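Local coordinates for protein saframycin Mx1 synthetase B (Legionella pneumophila subsp. pneumophila, PDB 3KXW) that belongs to the ANL superfamily of AMP-binding enzymes and holds 5'-O-[(S)-(dodecanoyloxy)(hydroxy)phosphoryl]adenosine in a pocket, at residues L13-R18 and L83-Y87; F396-G400 and G444-E448; V485-A491 and T503-K509. All blocks are in the same frame, centred on the assembly; numbering follows the deposited sequence.

Contact 1: residues L13-R18 and L83-Y87; sequences LVDVVR and LGCLY
Two helices cross steeply here: L13-R18, the first turns of helix 13-23, and L83-Y87, the C-terminal end of helix 76-87. Their axes come within 9.9 Å at a signed crossing angle of -111°, and the closest CA atoms are those of V14 and Y87, 5.9 Å apart. The crossing is buried in the large N-terminal part of this ANL-family protein, where helices 43-59 (L46, A50) and 220-233 (L228, I231) pack round it.

The aromatic contact centres on Y87. With chi1 at m (-84°) and chi2 at 55°, its ring reaches V14, whose chi1 is t; V14 CG1 sits 3.8 Å from the ring centroid and 9° off the normal, a CH-pi contact over the face. V17 CG1 lies at the ring edge, 3.2 Å from Y87 OH, while R18 CG is 3.7 Å from the same oxygen.

Aliphatic packing completes the join. V14 CG2 rests 3.8 Å from L86 CB. L13 (t, p) brings CD2 to 4.1 Å from L83 CD2, and V17 CG2 stands 4.4 Å from L83 CD1.

The polar ends do not pair across the crossing: R18 NH1 bridges to D15 OD1 at 3.0 Å within its own helix, and Y87 OH hydrogen-bonds to D47 OD1. No hydrogen bond spans the two segments, so their direct association is one of side-chain fit between apolar surfaces and one tyrosine ring.

Contact 2: residues F396-G400 and G444-E448; sequences FDQVG and GFLHE
H447 ND1 donates a hydrogen bond to D397 OD1 at 2.6 Å, the shortest polar link between the loop F396-G400 and the strand end G444-E448. The motif is an antiparallel strand pair with a loop leading into it: G400 and G444 form a hydrogen-bonded pair (CA-CA 5.8 Å), with G400 N to G444 O at 3.1 Å and G444 N to G400 O at 3.0 Å. The curled antiparallel sheet around it is consistent with the distorted beta-barrel of ANL enzymes.

Ahead of G400 the loop stays alongside the strand, but without the regular ladder. D397 takes a left-handed backbone conformation (phi/psi 60/25), and its N bonds to L446 O at 3.0 Å. Between these links a water fills the gap, donating to Q398 O (2.7 Å) and accepting from L446 N (3.0 Å).

Packing lies outside this ladder. F445 points its CA-CB bond toward the loop (chi1 p), and V399 CG2 meets F445 CD2 at 4.0 Å; Y452 of strand 450-456 meets the same ring. F396 (chi1 m) places CD1 4.1 Å from L446 CB. Finally, V399 CA makes a CA-H...O contact with G444 O at 3.4 Å.

Contact 3: residues V485-A491 and T503-K509; sequences VLGKCAA and TVMCEVK
L486 and E507 lose the most surface to this contact, 72 Å² each, and they sit where the strand pairing changes step. L486 pairs with V508 as a non-hydrogen-bonded antiparallel pair (CA-CA 4.2 Å). With rotamer m, t, L486 sets CD2 4.0 Å from both V508 CG1 and C506 CB.

E507 (m, t) faces a beta bulge at G487-K488. Its O accepts from G487 N at 2.9 Å, its carboxylate OE1 from K488 N at 2.8 Å, and its N donates to K488 O at 2.8 Å. G487, at phi/psi -102/-124, leaves room for that carboxylate: a CB here would fall 2.4 Å from OE1. E507 OE2 is held by M548 N.

The two strands are the arms of the hairpin 486-496/499-508 in the four-stranded sheet of the C-terminal domain, running at 151° with axes 4.3 Å apart. Beyond the bulge the register is regular: C489 opposite C506, A490 opposite M505 (a selenomethionine), A491 opposite V504. A490 N reaches M505 O at 2.9 Å and M505 N reaches A490 O at 2.8 Å. Helix 469-479 packs on the C489, A491 and V504 face, helix 554-567 on that of A490 and M505.

K509, with 57 Å² covered, closes the far end: its N bonds to V485 O at 3.0 Å, its NZ to H484 O.

The three contacts follow one another along the chain, each closing before the next opens, and none touches another. G444 in contact 2 is about 9 Å from the bound 5'-O-[(S)-(dodecanoyloxy)(hydroxy)phosphoryl]adenosine and the side chain of L13 in contact 1 about 14 Å, so neither is at contact distance from it. Contacts 1 and 3 are on opposite sides of the chain's centre, with their own centres 48 Å apart and nearest atoms about 35 Å apart. Contact 1, a helix crossing, and contact 2, a loop-to-strand junction, belong to the large AMP-binding part, their centres 40 Å apart; contact 3, a hairpin, is in the C-terminal domain, its nearest atoms about 24 Å from those of contact 2.

Contact 1: residues L13-R18 and L83-Y87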
loop_
_atom_site.group_PDB
_atom_site.type_symbol
_atom_site.label_atom_id
_atom_site.label_comp_id
_atom_site.label_asym_id
_atom_site.label_seq_id
_atom_site.Cartn_x
_atom_site.Cartn_y
_atom_site.Cartn_z
ATOM N N LEU A 13 0.396 -21.014 6.376
ATOM C CA LEU A 13 0.945 -20.136 7.396
ATOM C C LEU A 13 0.458 -20.558 8.776
ATOM O O LEU A 13 1.144 -20.344 9.775
ATOM C CB LEU A 13 0.527 -18.686 7.123
ATOM C CG LEU A 13 1.133 -17.663 8.081
ATOM C CD1 LEU A 13 2.655 -17.683 7.989
ATOM C CD2 LEU A 13 0.559 -16.259 7.759
ATOM N N VAL A 14 -0.732 -21.144 8.830
ATOM C CA VAL A 14 -1.265 -21.640 10.112
ATOM C C VAL A 14 -0.257 -22.581 10.790
ATOM O O VAL A 14 0.052 -22.433 11.982
ATOM C CB VAL A 14 -2.615 -22.358 9.949
ATOM C CG1 VAL A 14 -3.031 -23.075 11.258
ATOM C CG2 VAL A 14 -3.707 -21.355 9.528
ATOM N N ASP A 15 0.239 -23.555 10.037
ATOM C CA ASP A 15 1.160 -24.541 10.608
ATOM C C ASP A 15 2.529 -23.964 10.902
ATOM O O ASP A 15 3.216 -24.410 11.832
ATOM C CB ASP A 15 1.246 -25.792 9.732
ATOM C CG ASP A 15 -0.005 -26.635 9.831
ATOM O OD1 ASP A 15 -0.699 -26.541 10.879
ATOM O OD2 ASP A 15 -0.287 -27.381 8.877
ATOM N N VAL A 16 2.934 -22.964 10.122
ATOM C CA VAL A 16 4.177 -22.271 10.424
ATOM C C VAL A 16 4.082 -21.600 11.794
ATOM O O VAL A 16 5.006 -21.706 12.617
ATOM C CB VAL A 16 4.546 -21.219 9.361
ATOM C CG1 VAL A 16 5.773 -20.409 9.834
ATOM C CG2 VAL A 16 4.823 -21.901 8.023
ATOM N N VAL A 17 2.981 -20.887 12.042
ATOM C CA VAL A 17 2.812 -20.205 13.325
ATOM C C VAL A 17 2.724 -21.220 14.472
ATOM O O VAL A 17 3.349 -21.037 15.515
ATOM C CB VAL A 17 1.572 -19.281 13.344
ATOM C CG1 VAL A 17 1.351 -18.708 14.740
ATOM C CG2 VAL A 17 1.753 -18.154 12.333
ATOM N N ARG A 18 1.948 -22.279 14.268
ATOM C CA ARG A 18 1.824 -23.338 15.284
ATOM C C ARG A 18 3.189 -23.906 15.675
ATOM O O ARG A 18 3.461 -24.108 16.855
ATOM C CB ARG A 18 0.923 -24.486 14.809
ATOM C CG ARG A 18 -0.588 -24.165 14.833
ATOM C CD ARG A 18 -1.462 -25.362 14.393
ATOM N NE ARG A 18 -1.229 -26.582 15.197
ATOM C CZ ARG A 18 -0.578 -27.666 14.766
ATOM N NH1 ARG A 18 -0.076 -27.715 13.532
ATOM N NH2 ARG A 18 -0.428 -28.727 15.566
ATOM N N LEU A 83 -5.131 -13.992 11.676
ATOM C CA LEU A 83 -4.647 -15.355 11.824
ATOM C C LEU A 83 -5.792 -16.256 12.314
ATOM O O LEU A 83 -5.915 -17.421 11.908
ATOM C CB LEU A 83 -3.479 -15.421 12.815
ATOM C CG LEU A 83 -2.155 -14.892 12.270
ATOM C CD1 LEU A 83 -1.116 -15.016 13.339
ATOM C CD2 LEU A 83 -1.749 -15.721 11.081
ATOM N N GLY A 84 -6.621 -15.717 13.192
ATOM C CA GLY A 84 -7.751 -16.468 13.717
ATOM C C GLY A 84 -8.652 -16.926 12.568
ATOM O O GLY A 84 -9.132 -18.060 12.568
ATOM N N CYS A 85 -8.844 -16.066 11.564
ATOM C CA CYS A 85 -9.609 -16.467 10.374
ATOM C C CYS A 85 -8.935 -17.622 9.662
ATOM O O CYS A 85 -9.582 -18.599 9.294
ATOM C CB CYS A 85 -9.781 -15.317 9.375
ATOM S SG CYS A 85 -10.880 -14.035 9.919
ATOM N N LEU A 86 -7.632 -17.509 9.438
ATOM C CA LEU A 86 -6.930 -18.563 8.733
ATOM C C LEU A 86 -6.997 -19.904 9.480
ATOM O O LEU A 86 -7.166 -20.954 8.861
ATOM C CB LEU A 86 -5.456 -18.195 8.464
ATOM C CG LEU A 86 -5.160 -16.948 7.624
ATOM C CD1 LEU A 86 -3.751 -16.965 7.049
ATOM C CD2 LEU A 86 -6.193 -16.725 6.555
ATOM N N TYR A 87 -6.819 -19.865 10.799
ATOM C CA TYR A 87 -6.901 -21.081 11.603
ATOM C C TYR A 87 -8.267 -21.748 11.509
ATOM O O TYR A 87 -8.368 -22.942 11.721
ATOM C CB TYR A 87 -6.642 -20.791 13.070
ATOM C CG TYR A 87 -5.192 -20.730 13.516
ATOM C CD1 TYR A 87 -4.267 -19.888 12.907
ATOM C CD2 TYR A 87 -4.769 -21.473 14.614
ATOM C CE1 TYR A 87 -2.942 -19.811 13.378
ATOM C CE2 TYR A 87 -3.450 -21.415 15.079
ATOM C CZ TYR A 87 -2.548 -20.575 14.466
ATOM O OH TYR A 87 -1.255 -20.532 14.974
#

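Contact 2: residues F396-G400 and G444-E448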
loop_
_atom_site.group_PDB
_atom_site.type_symbol
_atom_site.label_atom_id
_atom_site.label_comp_id
_atom_site.label_asym_id
_atom_site.label_seq_id
_atom_site.Cartn_x
_atom_site.Cartn_y
_atom_site.Cartn_z
ATOM N N PHE A 396 13.826 -6.654 -25.918
ATOM C CA PHE A 396 14.412 -5.850 -24.843
ATOM C C PHE A 396 14.480 -4.390 -25.310
ATOM O O PHE A 396 14.610 -4.119 -26.510
ATOM C CB PHE A 396 15.807 -6.350 -24.447
ATOM C CG PHE A 396 15.838 -7.769 -23.937
ATOM C CD1 PHE A 396 14.788 -8.289 -23.184
ATOM C CD2 PHE A 396 16.946 -8.565 -24.166
ATOM C CE1 PHE A 396 14.832 -9.580 -22.703
ATOM C CE2 PHE A 396 17.001 -9.866 -23.685
ATOM C CZ PHE A 396 15.941 -10.376 -22.954
ATOM N N ASP A 397 14.378 -3.453 -24.373
ATOM C CA ASP A 397 14.314 -2.027 -24.695
ATOM C C ASP A 397 13.117 -1.702 -25.565
ATOM O O ASP A 397 13.113 -0.714 -26.301
ATOM C CB ASP A 397 15.614 -1.546 -25.362
ATOM C CG ASP A 397 16.802 -1.689 -24.460
ATOM O OD1 ASP A 397 16.611 -1.745 -23.229
ATOM O OD2 ASP A 397 17.931 -1.740 -24.955
ATOM N N GLN A 398 12.087 -2.537 -25.477
ATOM C CA GLN A 398 10.821 -2.237 -26.150
ATOM C C GLN A 398 9.673 -2.288 -25.150
ATOM O O GLN A 398 9.539 -3.251 -24.393
ATOM C CB GLN A 398 10.553 -3.211 -27.294
ATOM C CG GLN A 398 9.263 -2.893 -28.066
ATOM C CD GLN A 398 9.149 -3.705 -29.336
ATOM O OE1 GLN A 398 9.450 -4.891 -29.351
ATOM N NE2 GLN A 398 8.729 -3.058 -30.417
ATOM N N VAL A 399 8.858 -1.244 -25.153
ATOM C CA VAL A 399 7.824 -1.074 -24.150
ATOM C C VAL A 399 6.567 -1.869 -24.486
ATOM O O VAL A 399 6.009 -1.749 -25.572
ATOM C CB VAL A 399 7.447 0.421 -23.954
ATOM C CG1 VAL A 399 6.314 0.551 -22.949
ATOM C CG2 VAL A 399 8.664 1.225 -23.499
ATOM N N GLY A 400 6.117 -2.678 -23.527
ATOM C CA GLY A 400 4.886 -3.424 -23.686
ATOM C C GLY A 400 4.264 -3.626 -22.321
ATOM O O GLY A 400 4.711 -3.032 -21.335
ATOM N N GLY A 444 6.089 -1.261 -19.326
ATOM C CA GLY A 444 7.497 -1.112 -19.001
ATOM C C GLY A 444 8.342 -1.861 -20.010
ATOM O O GLY A 444 7.849 -2.353 -21.016
ATOM N N PHE A 445 9.619 -1.972 -19.697
ATOM C CA PHE A 445 10.534 -2.677 -20.553
ATOM C C PHE A 445 11.627 -3.333 -19.734
ATOM O O PHE A 445 11.918 -2.913 -18.629
ATOM C CB PHE A 445 11.117 -1.717 -21.604
ATOM C CG PHE A 445 11.965 -0.592 -21.031
ATOM C CD1 PHE A 445 13.345 -0.716 -20.928
ATOM C CD2 PHE A 445 11.379 0.599 -20.636
ATOM C CE1 PHE A 445 14.138 0.332 -20.421
ATOM C CE2 PHE A 445 12.151 1.640 -20.121
ATOM C CZ PHE A 445 13.541 1.501 -20.024
ATOM N N LEU A 446 12.225 -4.377 -20.296
ATOM C CA LEU A 446 13.363 -5.048 -19.680
ATOM C C LEU A 446 14.646 -4.562 -20.342
ATOM O O LEU A 446 14.732 -4.477 -21.572
ATOM C CB LEU A 446 13.244 -6.559 -19.860
ATOM C CG LEU A 446 12.215 -7.233 -18.919
ATOM C CD1 LEU A 446 11.909 -8.685 -19.309
ATOM C CD2 LEU A 446 12.696 -7.182 -17.475
ATOM N N HIS A 447 15.635 -4.262 -19.517
ATOM C CA HIS A 447 16.944 -3.868 -20.004
ATOM C C HIS A 447 18.009 -4.557 -19.159
ATOM O O HIS A 447 18.103 -4.324 -17.955
ATOM C CB HIS A 447 17.078 -2.347 -19.928
ATOM C CG HIS A 447 18.417 -1.834 -20.374
ATOM N ND1 HIS A 447 18.695 -1.536 -21.691
ATOM C CD2 HIS A 447 19.545 -1.552 -19.679
ATOM C CE1 HIS A 447 19.941 -1.109 -21.791
ATOM N NE2 HIS A 447 20.479 -1.107 -20.584
ATOM N N GLU A 448 18.810 -5.417 -19.774
ATOM C CA GLU A 448 19.830 -6.166 -19.023
ATOM C C GLU A 448 19.230 -6.833 -17.783
ATOM O O GLU A 448 19.770 -6.769 -16.660
ATOM C CB GLU A 448 21.000 -5.256 -18.686
ATOM C CG GLU A 448 21.457 -4.536 -19.948
ATOM C CD GLU A 448 22.771 -3.819 -19.808
ATOM O OE1 GLU A 448 23.203 -3.552 -18.671
ATOM O OE2 GLU A 448 23.369 -3.501 -20.864
HETATM O O HOH W 1 11.317 -4.854 -23.089
#

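Contact 3: residues V485-A491 and T503-K509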
loop_
_atom_site.group_PDB
_atom_site.type_symbol
_atom_site.label_atom_id
_atom_site.label_comp_id
_atom_site.label_asym_id
_atom_site.label_seq_id
_atom_site.Cartn_x
_atom_site.Cartn_y
_atom_site.Cartn_z
ATOM N N VAL A 485 -11.980 27.393 7.193
ATOM C CA VAL A 485 -11.012 28.425 6.841
ATOM C C VAL A 485 -10.930 28.575 5.319
ATOM O O VAL A 485 -10.115 29.332 4.811
ATOM C CB VAL A 485 -9.587 28.149 7.422
ATOM C CG1 VAL A 485 -9.651 27.916 8.922
ATOM C CG2 VAL A 485 -8.906 26.937 6.713
ATOM N N LEU A 486 -11.789 27.855 4.604
ATOM C CA LEU A 486 -11.736 27.847 3.144
ATOM C C LEU A 486 -13.000 28.381 2.502
ATOM O O LEU A 486 -14.047 28.513 3.152
ATOM C CB LEU A 486 -11.556 26.416 2.623
ATOM C CG LEU A 486 -10.419 25.582 3.193
ATOM C CD1 LEU A 486 -10.459 24.150 2.584
ATOM C CD2 LEU A 486 -9.105 26.279 2.952
ATOM N N GLY A 487 -12.898 28.642 1.201
ATOM C CA GLY A 487 -14.060 28.885 0.371
ATOM C C GLY A 487 -14.314 27.612 -0.413
ATOM O O GLY A 487 -14.454 26.523 0.171
ATOM N N LYS A 488 -14.344 27.750 -1.733
ATOM C CA LYS A 488 -14.489 26.611 -2.633
ATOM C C LYS A 488 -13.170 25.876 -2.901
ATOM O O LYS A 488 -12.080 26.399 -2.661
ATOM C CB LYS A 488 -15.141 27.054 -3.949
ATOM C CG LYS A 488 -16.602 27.490 -3.788
ATOM C CD LYS A 488 -17.410 26.382 -3.151
ATOM C CE LYS A 488 -18.888 26.634 -3.307
ATOM N NZ LYS A 488 -19.226 28.012 -2.846
ATOM N N CYS A 489 -13.274 24.653 -3.406
ATOM C CA CYS A 489 -12.080 23.872 -3.686
ATOM C C CYS A 489 -12.254 23.034 -4.958
ATOM O O CYS A 489 -13.365 22.829 -5.446
ATOM C CB CYS A 489 -11.745 22.951 -2.503
ATOM S SG CYS A 489 -12.839 21.497 -2.321
ATOM N N ALA A 490 -11.144 22.536 -5.468
ATOM C CA ALA A 490 -11.170 21.702 -6.651
ATOM C C ALA A 490 -9.972 20.767 -6.573
ATOM O O ALA A 490 -8.935 21.141 -6.046
ATOM C CB ALA A 490 -11.110 22.555 -7.903
ATOM N N ALA A 491 -10.148 19.539 -7.052
ATOM C CA ALA A 491 -9.068 18.555 -7.085
ATOM C C ALA A 491 -8.989 17.976 -8.486
ATOM O O ALA A 491 -10.001 17.745 -9.111
ATOM C CB ALA A 491 -9.335 17.448 -6.086
ATOM N N THR A 503 -3.549 17.273 -7.623
ATOM C CA THR A 503 -3.440 18.696 -7.285
ATOM C C THR A 503 -4.711 19.155 -6.617
ATOM O O THR A 503 -5.780 18.873 -7.107
ATOM C CB THR A 503 -3.222 19.514 -8.556
ATOM O OG1 THR A 503 -2.075 18.996 -9.248
ATOM C CG2 THR A 503 -2.997 21.004 -8.240
ATOM N N VAL A 504 -4.597 19.865 -5.498
ATOM C CA VAL A 504 -5.775 20.364 -4.810
ATOM C C VAL A 504 -5.664 21.875 -4.759
ATOM O O VAL A 504 -4.631 22.393 -4.371
ATOM C CB VAL A 504 -5.874 19.812 -3.377
ATOM C CG1 VAL A 504 -6.964 20.555 -2.590
ATOM C CG2 VAL A 504 -6.115 18.285 -3.393
HETATM N N MSE A 505 -6.708 22.583 -5.169
HETATM C CA MSE A 505 -6.699 24.049 -5.066
HETATM C C MSE A 505 -7.835 24.504 -4.154
HETATM O O MSE A 505 -8.967 24.054 -4.313
HETATM C CB MSE A 505 -6.871 24.688 -6.449
HETATM C CG MSE A 505 -6.701 26.196 -6.461
HETATM SE SE MSE A 505 -6.814 26.876 -8.314
HETATM C CE MSE A 505 -5.115 26.141 -8.984
ATOM N N CYS A 506 -7.542 25.409 -3.218
ATOM C CA CYS A 506 -8.549 25.863 -2.257
ATOM C C CYS A 506 -8.564 27.367 -2.179
ATOM O O CYS A 506 -7.511 27.981 -2.098
ATOM C CB CYS A 506 -8.222 25.358 -0.836
ATOM S SG CYS A 506 -8.106 23.592 -0.689
ATOM N N GLU A 507 -9.749 27.966 -2.195
ATOM C CA GLU A 507 -9.873 29.366 -1.788
ATOM C C GLU A 507 -9.686 29.410 -0.270
ATOM O O GLU A 507 -10.117 28.489 0.430
ATOM C CB GLU A 507 -11.262 29.888 -2.114
ATOM C CG GLU A 507 -11.613 29.870 -3.586
ATOM C CD GLU A 507 -13.040 30.390 -3.828
ATOM O OE1 GLU A 507 -13.877 30.303 -2.901
ATOM O OE2 GLU A 507 -13.301 30.883 -4.942
ATOM N N VAL A 508 -9.028 30.445 0.240
ATOM C CA VAL A 508 -8.928 30.618 1.677
ATOM C C VAL A 508 -9.664 31.889 2.050
ATOM O O VAL A 508 -9.567 32.896 1.341
ATOM C CB VAL A 508 -7.450 30.676 2.177
ATOM C CG1 VAL A 508 -6.752 29.328 1.926
ATOM C CG2 VAL A 508 -6.701 31.765 1.481
ATOM N N LYS A 509 -10.427 31.839 3.141
ATOM C CA LYS A 509 -11.139 33.031 3.586
ATOM C C LYS A 509 -10.179 34.182 3.838
ATOM O O LYS A 509 -10.462 35.308 3.468
ATOM C CB LYS A 509 -11.950 32.765 4.863
ATOM C CG LYS A 509 -13.095 31.762 4.698
ATOM C CD LYS A 509 -13.805 31.501 6.024
ATOM C CE LYS A 509 -14.942 30.526 5.843
ATOM N NZ LYS A 509 -15.659 30.346 7.137
#